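Local coordinates for maltose operon transcriptional repressor (PDB 3HCW), which probably represses transcription of the maltose operon, binding DNA as a regulator whose C-terminal part has a periplasmic-binding-protein-like fold, at residues I127-T138 with R149-F160. Residues are numbered along the deposited sequence; the frame is centred on the assembly and turned at random.
Sequences IEQGVDELIFIT and RIQGFETVASQF
Ile127, in the last turn of helix 115-129, meets the C-terminal end of helix 144-159 with two branches. Its CD1 reaches Val156 CG1 at 3.7 Å, the two side chains lying alongside and pointing opposite ways, while CG2 sits over one face of the Phe160 ring, 4.1 Å from CD1 of that ring. The chain then turns through Gly130, at positive phi, toward strand 133-139. Leu134 is the first strand residue to point at the helix: its CB lies 3.6 Å from Phe153 CZ, and its CD1 touches the Ala157 methyl. This strand, helix 144-159 and strand 163-169 make one beta-alpha-beta unit of the Rossmann-like C-terminal lobe of a periplasmic-binding-protein fold, and here residues 149-159 run back along residues 133-138, nearly antiparallel at 175°, their axes 9.9 Å apart at closest approach. Ile135 turns its side chain away from the helix, but Phe136 returns to it. Its CB stands over the centre of the Phe153 ring, a CH-pi contact 3.7 Å from the centroid. With CG of Phe153 anti to its backbone N (chi1 167°), that ring extends to the strand and wedges between Leu134 and Phe136; Ile166 of strand 163-169 and Thr123 of helix 115-129 also touch it. The two phenyl rings lie obliquely, planes 53° apart. Farther out, Phe136 CE2 packs on Ile150 CG1 at 3.7 Å and CZ on Arg149 CB. The extended Arg149 chain carries its guanidinium past the Phe136 ring, where NE hydrogen-bonds Asn115 OD1 and NH1 hydrogen-bonds a glycerol, probably from the crystallisation liquor. At Thr138 the methyl CG2 meets Ile150 CD1 at 3.9 Å, while OG1 hydrogen-bonds Ser146 OG near the start of the same helix.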
loop_
_atom_site.group_PDB
_atom_site.type_symbol
_atom_site.label_atom_id
_atom_site.label_comp_id
_atom_site.label_asym_id
_atom_site.label_seq_id
_atom_site.Cartn_x
_atom_site.Cartn_y
_atom_site.Cartn_z
ATOM N N ILE A 127 2.437 21.112 -19.486
ATOM C CA ILE A 127 2.728 22.061 -20.570
ATOM C C ILE A 127 2.402 23.488 -20.136
ATOM O O ILE A 127 3.168 24.410 -20.410
ATOM C CB ILE A 127 2.024 21.647 -21.883
ATOM C CG1 ILE A 127 2.640 20.334 -22.393
ATOM C CG2 ILE A 127 2.097 22.752 -22.936
ATOM C CD1 ILE A 127 2.074 19.830 -23.725
ATOM N N GLU A 128 1.298 23.640 -19.402
ATOM C CA GLU A 128 0.889 24.924 -18.818
ATOM C C GLU A 128 1.918 25.513 -17.851
ATOM O O GLU A 128 1.963 26.724 -17.672
ATOM C CB GLU A 128 -0.476 24.811 -18.129
ATOM C CG GLU A 128 -1.650 24.660 -19.098
ATOM C CD GLU A 128 -2.984 24.371 -18.407
ATOM O OE1 GLU A 128 -3.015 23.571 -17.446
ATOM O OE2 GLU A 128 -4.012 24.933 -18.842
ATOM N N GLN A 129 2.741 24.660 -17.240
ATOM C CA GLN A 129 3.829 25.126 -16.372
ATOM C C GLN A 129 5.048 25.572 -17.183
ATOM O O GLN A 129 5.891 26.315 -16.686
ATOM C CB GLN A 129 4.237 24.045 -15.368
ATOM C CG GLN A 129 3.096 23.473 -14.547
ATOM C CD GLN A 129 2.149 24.536 -14.036
ATOM O OE1 GLN A 129 1.007 24.623 -14.484
ATOM N NE2 GLN A 129 2.617 25.356 -13.103
ATOM N N GLY A 130 5.131 25.112 -18.431
ATOM C CA GLY A 130 6.222 25.474 -19.330
ATOM C C GLY A 130 7.242 24.363 -19.467
ATOM O O GLY A 130 8.102 24.203 -18.608
ATOM N N VAL A 131 7.136 23.582 -20.541
ATOM C CA VAL A 131 8.112 22.524 -20.815
ATOM C C VAL A 131 8.534 22.514 -22.268
ATOM O O VAL A 131 7.788 22.942 -23.147
ATOM C CB VAL A 131 7.593 21.097 -20.466
ATOM C CG1 VAL A 131 7.727 20.821 -19.000
ATOM C CG2 VAL A 131 6.171 20.892 -20.938
ATOM N N ASP A 132 9.731 22.002 -22.514
ATOM C CA ASP A 132 10.230 21.865 -23.867
ATOM C C ASP A 132 10.073 20.433 -24.354
ATOM O O ASP A 132 9.628 20.207 -25.476
ATOM C CB ASP A 132 11.692 22.319 -23.947
ATOM C CG ASP A 132 11.867 23.788 -23.573
ATOM O OD1 ASP A 132 12.559 24.069 -22.573
ATOM O OD2 ASP A 132 11.299 24.661 -24.271
ATOM N N GLU A 133 10.412 19.478 -23.491
ATOM C CA GLU A 133 10.446 18.069 -23.852
ATOM C C GLU A 133 9.706 17.205 -22.821
ATOM O O GLU A 133 9.761 17.474 -21.628
ATOM C CB GLU A 133 11.903 17.624 -24.012
ATOM C CG GLU A 133 12.131 16.480 -25.004
ATOM C CD GLU A 133 12.458 15.149 -24.333
ATOM O OE1 GLU A 133 13.390 15.107 -23.496
ATOM O OE2 GLU A 133 11.796 14.139 -24.659
ATOM N N LEU A 134 9.008 16.175 -23.298
ATOM C CA LEU A 134 8.223 15.282 -22.440
ATOM C C LEU A 134 8.660 13.820 -22.557
ATOM O O LEU A 134 9.033 13.356 -23.638
ATOM C CB LEU A 134 6.734 15.397 -22.776
ATOM C CG LEU A 134 6.052 16.763 -22.649
ATOM C CD1 LEU A 134 4.780 16.831 -23.472
ATOM C CD2 LEU A 134 5.765 17.080 -21.196
ATOM N N ILE A 135 8.609 13.105 -21.433
ATOM C CA ILE A 135 8.923 11.673 -21.373
ATOM C C ILE A 135 7.763 10.928 -20.706
ATOM O O ILE A 135 7.334 11.302 -19.611
ATOM C CB ILE A 135 10.242 11.406 -20.586
ATOM C CG1 ILE A 135 11.416 12.178 -21.190
ATOM C CG2 ILE A 135 10.566 9.906 -20.550
ATOM C CD1 ILE A 135 12.423 12.699 -20.158
ATOM N N PHE A 136 7.236 9.906 -21.385
ATOM C CA PHE A 136 6.263 8.998 -20.783
ATOM C C PHE A 136 6.915 7.654 -20.499
ATOM O O PHE A 136 7.515 7.046 -21.383
ATOM C CB PHE A 136 5.032 8.782 -21.675
ATOM C CG PHE A 136 3.842 8.189 -20.947
ATOM C CD1 PHE A 136 2.849 9.027 -20.415
ATOM C CD2 PHE A 136 3.705 6.801 -20.798
ATOM C CE1 PHE A 136 1.741 8.497 -19.739
ATOM C CE2 PHE A 136 2.607 6.255 -20.123
ATOM C CZ PHE A 136 1.621 7.106 -19.592
ATOM N N ILE A 137 6.779 7.193 -19.261
ATOM C CA ILE A 137 7.349 5.919 -18.856
ATOM C C ILE A 137 6.237 4.905 -18.581
ATOM O O ILE A 137 5.322 5.166 -17.802
ATOM C CB ILE A 137 8.306 6.080 -17.644
ATOM C CG1 ILE A 137 9.372 7.139 -17.944
ATOM C CG2 ILE A 137 8.957 4.749 -17.290
ATOM C CD1 ILE A 137 10.454 7.268 -16.887
ATOM N N THR A 138 6.311 3.758 -19.244
ATOM C CA THR A 138 5.283 2.730 -19.108
ATOM C C THR A 138 5.849 1.344 -18.749
ATOM O O THR A 138 7.066 1.123 -18.786
ATOM C CB THR A 138 4.350 2.677 -20.361
ATOM O OG1 THR A 138 3.187 1.899 -20.059
ATOM C CG2 THR A 138 5.067 2.102 -21.588
ATOM N N ARG A 149 -3.439 5.830 -22.039
ATOM C CA ARG A 149 -2.666 6.907 -21.408
ATOM C C ARG A 149 -1.514 7.397 -22.292
ATOM O O ARG A 149 -1.245 8.596 -22.340
ATOM C CB ARG A 149 -2.202 6.519 -19.993
ATOM C CG ARG A 149 -3.367 6.406 -18.989
ATOM C CD ARG A 149 -2.918 6.005 -17.586
ATOM N NE ARG A 149 -4.066 5.709 -16.724
ATOM C CZ ARG A 149 -4.008 5.057 -15.560
ATOM N NH1 ARG A 149 -2.852 4.609 -15.090
ATOM N NH2 ARG A 149 -5.122 4.827 -14.873
ATOM N N ILE A 150 -0.853 6.475 -22.997
ATOM C CA ILE A 150 0.105 6.843 -24.047
ATOM C C ILE A 150 -0.560 7.694 -25.141
ATOM O O ILE A 150 -0.050 8.764 -25.489
ATOM C CB ILE A 150 0.859 5.590 -24.624
ATOM C CG1 ILE A 150 1.812 5.024 -23.561
ATOM C CG2 ILE A 150 1.649 5.933 -25.891
ATOM C CD1 ILE A 150 2.337 3.646 -23.830
ATOM N N GLN A 151 -1.702 7.239 -25.661
ATOM C CA GLN A 151 -2.430 7.995 -26.691
ATOM C C GLN A 151 -2.791 9.443 -26.280
ATOM O O GLN A 151 -2.620 10.373 -27.064
ATOM C CB GLN A 151 -3.689 7.243 -27.134
ATOM C CG GLN A 151 -4.479 7.921 -28.273
ATOM C CD GLN A 151 -3.640 8.151 -29.517
ATOM O OE1 GLN A 151 -3.304 7.206 -30.237
ATOM N NE2 GLN A 151 -3.296 9.414 -29.781
ATOM N N GLY A 152 -3.271 9.629 -25.055
ATOM C CA GLY A 152 -3.615 10.964 -24.572
ATOM C C GLY A 152 -2.395 11.857 -24.427
ATOM O O GLY A 152 -2.464 13.068 -24.644
ATOM N N PHE A 153 -1.275 11.243 -24.057
ATOM C CA PHE A 153 -0.013 11.939 -23.861
ATOM C C PHE A 153 0.534 12.435 -25.197
ATOM O O PHE A 153 0.893 13.614 -25.335
ATOM C CB PHE A 153 0.984 10.978 -23.192
ATOM C CG PHE A 153 2.416 11.448 -23.203
ATOM C CD1 PHE A 153 2.874 12.337 -22.238
ATOM C CD2 PHE A 153 3.315 10.967 -24.161
ATOM C CE1 PHE A 153 4.208 12.756 -22.234
ATOM C CE2 PHE A 153 4.630 11.376 -24.166
ATOM C CZ PHE A 153 5.082 12.266 -23.196
ATOM N N GLU A 154 0.606 11.510 -26.157
ATOM C CA GLU A 154 1.089 11.770 -27.504
ATOM C C GLU A 154 0.245 12.814 -28.230
ATOM O O GLU A 154 0.768 13.580 -29.033
ATOM C CB GLU A 154 1.071 10.476 -28.329
ATOM C CG GLU A 154 2.141 9.459 -27.979
ATOM C CD GLU A 154 2.182 8.315 -28.986
ATOM O OE1 GLU A 154 1.115 7.741 -29.277
ATOM O OE2 GLU A 154 3.274 7.998 -29.499
ATOM N N THR A 155 -1.062 12.816 -27.974
ATOM C CA THR A 155 -1.964 13.773 -28.618
ATOM C C THR A 155 -1.757 15.207 -28.126
ATOM O O THR A 155 -1.668 16.110 -28.950
ATOM C CB THR A 155 -3.441 13.357 -28.492
ATOM O OG1 THR A 155 -3.646 12.115 -29.173
ATOM C CG2 THR A 155 -4.352 14.390 -29.124
ATOM N N VAL A 156 -1.643 15.419 -26.812
ATOM C CA VAL A 156 -1.423 16.783 -26.286
ATOM C C VAL A 156 -0.021 17.288 -26.639
ATOM O O VAL A 156 0.163 18.453 -27.012
ATOM C CB VAL A 156 -1.699 16.881 -24.770
ATOM C CG1 VAL A 156 -1.263 18.220 -24.204
ATOM C CG2 VAL A 156 -3.155 16.713 -24.517
ATOM N N ALA A 157 0.950 16.383 -26.577
ATOM C CA ALA A 157 2.314 16.682 -26.982
ATOM C C ALA A 157 2.412 17.062 -28.457
ATOM O O ALA A 157 3.142 17.988 -28.800
ATOM C CB ALA A 157 3.238 15.521 -26.658
ATOM N N SER A 158 1.681 16.368 -29.327
ATOM C CA SER A 158 1.714 16.712 -30.756
ATOM C C SER A 158 0.926 17.990 -31.021
ATOM O O SER A 158 1.345 18.818 -31.832
ATOM C CB SER A 158 1.229 15.565 -31.659
ATOM O OG SER A 158 -0.064 15.112 -31.295
ATOM N N GLN A 159 -0.196 18.145 -30.315
ATOM C CA GLN A 159 -1.039 19.346 -30.402
ATOM C C GLN A 159 -0.284 20.652 -30.086
ATOM O O GLN A 159 -0.548 21.702 -30.686
ATOM C CB GLN A 159 -2.274 19.207 -29.498
ATOM C CG GLN A 159 -3.269 20.352 -29.598
ATOM C CD GLN A 159 -4.048 20.338 -30.886
ATOM O OE1 GLN A 159 -5.094 19.699 -30.975
ATOM N NE2 GLN A 159 -3.560 21.075 -31.892
ATOM N N PHE A 160 0.668 20.575 -29.163
ATOM C CA PHE A 160 1.475 21.735 -28.814
ATOM C C PHE A 160 2.862 21.681 -29.462
ATOM O O PHE A 160 3.747 22.493 -29.135
ATOM C CB PHE A 160 1.532 21.907 -27.295
ATOM C CG PHE A 160 0.227 22.392 -26.698
ATOM C CD1 PHE A 160 0.066 23.735 -26.339
ATOM C CD2 PHE A 160 -0.843 21.518 -26.509
ATOM C CE1 PHE A 160 -1.130 24.194 -25.792
ATOM C CE2 PHE A 160 -2.052 21.966 -25.967
ATOM C CZ PHE A 160 -2.195 23.308 -25.606
#